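Local atomic coordinates of RabGAP/TBC protein (Chlamydomonas reinhardtii, PDB entry 4P17), a protein that probably acts as a GTPase-activating protein for Rab GTPases through its helical TBC domain, in the flagellum of this green alga. Residues T245-R248 / T249-S252; G257-I260 / L261-A265. All coordinates share one frame; numbering follows the deposited sequence.

Interaction 1 of 2, residues T245-R248 / T249-S252; sequences TVMR and TWDS
Val246 and Trp250 meet one turn apart along helix 243-256, and this is the tight part of the contact. Their side chains run alongside each other. Val246 CG1 lies over one face of the indole, 3.7 Å from the centroid of the Trp250 five-membered ring. This is a CH-pi contact. It is displaced toward the nitrogen side, with Val246 CG1 only 3.4 Å from Trp250 NE1. Val246 sets CG1 anti to its own N (chi1 177°), which brings that methyl against the ring. The N-H at Trp250 NE1 is hydrogen-bonded to the carbonyl O of Leu236, so the indole is held both by packing on one face and by its polar atom. The Val246 carbonyl is gripped twice. Trp250 N bonds to Val246 O at 3.0 Å, and Thr249 OG1 donates to the same Val246 O at 2.6 Å, on a lone pair. That second bond ties the Thr249 hydroxyl to its own helix. Other pairs are looser. Met247 SD stands 4.1 Å from Trp250 CE3, oblique to the ring. Arg248 and Asp251 have nearly coplanar end groups, 13° apart, yet Arg248 NE and Asp251 OD2 are 4.3 Å apart, beyond a salt bridge. Each finds its firm partners outside: Arg248 forms a salt bridge with Asp300 and a hydrogen bond to the carbonyl O of Arg65; Asp251 forms a salt bridge with Arg73 and a hydrogen bond with Trp77. The looseness does not mark a solvent side, because all eight residues are buried. Leu160 of helix 153-164 touches Val246, Met247 and Trp250. The set combines i to i+4 side-chain packing with a Met-aromatic contact, in a central helix of the all-helical TBC domain.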
loop_
_atom_site.group_PDB
_atom_site.type_symbol
_atom_site.label_atom_id
_atom_site.label_comp_id
_atom_site.label_asym_id
_atom_site.label_seq_id
_atom_site.Cartn_x
_atom_site.Cartn_y
_atom_site.Cartn_z
ATOM N N THR A 245 -6.550 -1.747 5.908
ATOM C CA THR A 245 -7.044 -2.178 4.601
ATOM C C THR A 245 -5.891 -2.064 3.603
ATOM O O THR A 245 -5.680 -2.961 2.773
ATOM C CB THR A 245 -8.226 -1.348 4.188
ATOM O OG1 THR A 245 -9.232 -1.526 5.184
ATOM C CG2 THR A 245 -8.764 -1.768 2.879
ATOM N N VAL A 246 -5.148 -0.963 3.699
ATOM C CA VAL A 246 -3.977 -0.768 2.844
ATOM C C VAL A 246 -3.029 -1.964 2.968
ATOM O O VAL A 246 -2.557 -2.491 1.950
ATOM C CB VAL A 246 -3.193 0.517 3.197
ATOM C CG1 VAL A 246 -1.930 0.640 2.335
ATOM C CG2 VAL A 246 -4.029 1.765 3.026
ATOM N N MET A 247 -2.754 -2.401 4.195
ATOM C CA MET A 247 -1.736 -3.443 4.400
ATOM C C MET A 247 -2.154 -4.758 3.770
ATOM O O MET A 247 -1.307 -5.546 3.351
ATOM C CB MET A 247 -1.452 -3.685 5.887
ATOM C CG MET A 247 -1.186 -2.468 6.680
ATOM S SD MET A 247 0.284 -1.639 6.146
ATOM C CE MET A 247 0.312 -0.371 7.438
ATOM N N ARG A 248 -3.456 -5.008 3.667
ATOM C CA ARG A 248 -3.883 -6.213 2.975
ATOM C C ARG A 248 -3.603 -6.134 1.483
ATOM O O ARG A 248 -3.226 -7.139 0.840
ATOM C CB ARG A 248 -5.366 -6.463 3.204
ATOM C CG ARG A 248 -5.679 -7.003 4.574
ATOM C CD ARG A 248 -5.331 -8.482 4.698
ATOM N NE ARG A 248 -6.016 -9.301 3.700
ATOM C CZ ARG A 248 -7.280 -9.711 3.821
ATOM N NH1 ARG A 248 -7.986 -9.408 4.914
ATOM N NH2 ARG A 248 -7.828 -10.444 2.867
ATOM N N THR A 249 -3.759 -4.955 0.907
ATOM C CA THR A 249 -3.355 -4.779 -0.495
ATOM C C THR A 249 -1.838 -5.016 -0.629
ATOM O O THR A 249 -1.350 -5.640 -1.592
ATOM C CB THR A 249 -3.722 -3.389 -1.083
ATOM O OG1 THR A 249 -2.828 -2.373 -0.627
ATOM C CG2 THR A 249 -5.161 -2.985 -0.764
ATOM N N TRP A 250 -1.102 -4.551 0.361
ATOM C CA TRP A 250 0.355 -4.671 0.334
ATOM C C TRP A 250 0.804 -6.115 0.521
ATOM O O TRP A 250 1.781 -6.573 -0.127
ATOM C CB TRP A 250 0.958 -3.772 1.417
ATOM C CG TRP A 250 0.933 -2.273 1.078
ATOM C CD1 TRP A 250 0.207 -1.642 0.055
ATOM C CD2 TRP A 250 1.668 -1.237 1.746
ATOM N NE1 TRP A 250 0.482 -0.283 0.073
ATOM C CE2 TRP A 250 1.357 -0.012 1.106
ATOM C CE3 TRP A 250 2.576 -1.227 2.824
ATOM C CZ2 TRP A 250 1.914 1.220 1.515
ATOM C CZ3 TRP A 250 3.125 0.014 3.231
ATOM C CH2 TRP A 250 2.793 1.206 2.566
ATOM N N ASP A 251 0.104 -6.848 1.385
ATOM C CA ASP A 251 0.346 -8.304 1.519
ATOM C C ASP A 251 0.443 -8.951 0.143
ATOM O O ASP A 251 1.409 -9.606 -0.191
ATOM C CB ASP A 251 -0.752 -9.030 2.303
ATOM C CG ASP A 251 -0.790 -8.659 3.793
ATOM O OD1 ASP A 251 0.215 -8.140 4.292
ATOM O OD2 ASP A 251 -1.830 -8.920 4.460
ATOM N N SER A 252 -0.585 -8.774 -0.666
ATOM C CA SER A 252 -0.577 -9.395 -1.989
ATOM C C SER A 252 0.329 -8.688 -3.005
ATOM O O SER A 252 0.883 -9.342 -3.890
ATOM C CB SER A 252 -1.997 -9.490 -2.513
ATOM O OG SER A 252 -2.674 -10.517 -1.771
#

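Interaction 2 of 2, residues G257-I260 / L261-A265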
loop_
_atom_site.group_PDB
_atom_site.type_symbol
_atom_site.label_atom_id
_atom_site.label_comp_id
_atom_site.label_asym_id
_atom_site.label_seq_id
_atom_site.Cartn_x
_atom_site.Cartn_y
_atom_site.Cartn_z
ATOM N N GLY A 257 2.750 -9.057 -7.109
ATOM C CA GLY A 257 3.198 -7.998 -8.008
ATOM C C GLY A 257 2.150 -6.943 -8.351
ATOM O O GLY A 257 1.055 -6.955 -7.818
ATOM N N PRO A 258 2.468 -6.052 -9.291
ATOM C CA PRO A 258 1.673 -4.824 -9.438
ATOM C C PRO A 258 0.288 -4.991 -10.069
ATOM O O PRO A 258 -0.459 -4.017 -10.061
ATOM C CB PRO A 258 2.545 -3.938 -10.330
ATOM C CG PRO A 258 3.459 -4.880 -11.055
ATOM C CD PRO A 258 3.615 -6.108 -10.221
ATOM N N LYS A 259 -0.059 -6.153 -10.619
ATOM C CA LYS A 259 -1.436 -6.297 -11.062
ATOM C C LYS A 259 -2.425 -6.115 -9.907
ATOM O O LYS A 259 -3.576 -5.740 -10.123
ATOM C CB LYS A 259 -1.660 -7.643 -11.731
ATOM C CG LYS A 259 -0.955 -7.757 -13.052
ATOM C CD LYS A 259 -1.348 -9.025 -13.724
ATOM C CE LYS A 259 -0.615 -9.272 -14.993
ATOM N NZ LYS A 259 -1.154 -10.544 -15.575
ATOM N N ILE A 260 -1.985 -6.375 -8.690
ATOM C CA ILE A 260 -2.799 -6.100 -7.503
ATOM C C ILE A 260 -3.356 -4.663 -7.515
ATOM O O ILE A 260 -4.458 -4.385 -7.018
ATOM C CB ILE A 260 -1.945 -6.345 -6.207
ATOM C CG1 ILE A 260 -1.537 -7.817 -6.106
ATOM C CG2 ILE A 260 -2.677 -5.907 -4.924
ATOM C CD1 ILE A 260 -2.733 -8.783 -5.955
ATOM N N LEU A 261 -2.597 -3.719 -8.064
ATOM C CA LEU A 261 -3.064 -2.340 -7.996
ATOM C C LEU A 261 -4.366 -2.190 -8.780
ATOM O O LEU A 261 -5.341 -1.677 -8.237
ATOM C CB LEU A 261 -1.997 -1.400 -8.504
ATOM C CG LEU A 261 -0.725 -1.412 -7.641
ATOM C CD1 LEU A 261 0.262 -0.443 -8.250
ATOM C CD2 LEU A 261 -1.019 -1.089 -6.146
ATOM N N PHE A 262 -4.427 -2.687 -10.015
ATOM C CA PHE A 262 -5.656 -2.456 -10.760
ATOM C C PHE A 262 -6.734 -3.439 -10.281
ATOM O O PHE A 262 -7.915 -3.122 -10.370
ATOM C CB PHE A 262 -5.448 -2.511 -12.292
ATOM C CG PHE A 262 -4.994 -3.852 -12.858
ATOM C CD1 PHE A 262 -5.864 -4.931 -12.930
ATOM C CD2 PHE A 262 -3.712 -3.998 -13.399
ATOM C CE1 PHE A 262 -5.460 -6.135 -13.491
ATOM C CE2 PHE A 262 -3.304 -5.196 -13.961
ATOM C CZ PHE A 262 -4.170 -6.258 -14.028
ATOM N N ARG A 263 -6.360 -4.590 -9.726
ATOM C CA ARG A 263 -7.404 -5.516 -9.272
ATOM C C ARG A 263 -8.114 -4.937 -8.067
ATOM O O ARG A 263 -9.342 -5.065 -7.924
ATOM C CB ARG A 263 -6.833 -6.896 -8.977
ATOM C CG ARG A 263 -6.504 -7.587 -10.276
ATOM C CD ARG A 263 -5.684 -8.864 -10.219
ATOM N NE ARG A 263 -5.595 -9.402 -11.583
ATOM C CZ ARG A 263 -4.751 -10.344 -12.002
ATOM N NH1 ARG A 263 -3.869 -10.894 -11.190
ATOM N NH2 ARG A 263 -4.787 -10.731 -13.260
ATOM N N VAL A 264 -7.361 -4.287 -7.191
ATOM C CA VAL A 264 -7.977 -3.697 -6.006
ATOM C C VAL A 264 -8.756 -2.412 -6.420
ATOM O O VAL A 264 -9.821 -2.107 -5.903
ATOM C CB VAL A 264 -6.924 -3.405 -4.928
ATOM C CG1 VAL A 264 -7.522 -2.604 -3.768
ATOM C CG2 VAL A 264 -6.390 -4.710 -4.405
ATOM N N ALA A 265 -8.196 -1.655 -7.336
ATOM C CA ALA A 265 -8.867 -0.460 -7.822
ATOM C C ALA A 265 -10.231 -0.812 -8.424
ATOM O O ALA A 265 -11.241 -0.148 -8.130
ATOM C CB ALA A 265 -7.987 0.218 -8.820
#
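Phe262 holds CG between its backbone N and carbonyl carbon (chi1 63°), and this turns the ring back over the Lys259 carbonyl. Lys259 and Arg263 both start with CG anti to the carbonyl carbon and then run extended. From one turn apart, these like-set chains point the same way and lie alongside each other. Lys259 O sits over the centre of the Phe262 ring, 3.5 Å above its plane. The same oxygen accepts the backbone bond from Arg263 N to Lys259 O at 3.0 Å. Farther out, Lys259 CG packs on Phe262 CE2 at 3.6 Å. The aliphatic part of the lysine also lies against one face of the guanidinium, with Lys259 CD 3.9 Å from Arg263 NH2. The charged ends are less well matched: Lys259 NZ and Arg263 NH2 are 4.3 Å apart and probably repel mildly. Replacing Phe262 by an alanine would probably leave the Lys259 methylenes without their ring and open a gap beside Tyr233 and Leu206. On the buried side, Ile260 CG2 touches Val264 CG2 at 3.9 Å. Val264 N bonds to Ile260 O one turn back. Nearer the entry to the helix, Leu261 N bonds to Pro258 O at 2.9 Å, coming from above the carbonyl plane. Gly257, with positive phi, is where the chain leaves helix 243-256 before this turn. Around the segment, Leu261, Phe262 and Ala265 lean on helix 226-234, Phe262 and Ala265 also reach helix 201-210, and Val264 packs on helix 299-306.

Interactions 1 and 2 lie on successive helices, 243-256 and 259-271, joined by the short turn at Gly257 and Pro258. Their centres are about 10 Å apart, and they touch directly. Ser252 CB meets Ile260 CD1 at 3.6 Å, Thr249 O lies 3.6 Å from Ile260 CG2, and Thr249 CG2 reaches Val264 CG1 at 3.8 Å. Shared neighbours bind the pair further. Phe307 packs on both Ser252 and Ile260, Phe237 on Thr249 and Val264, and Leu302 on Thr245 and Val264. Interaction 1 is the more central of the two. Together they pack helix 243-256 against helix 259-271 within the Rab-GTPase-TBC domain.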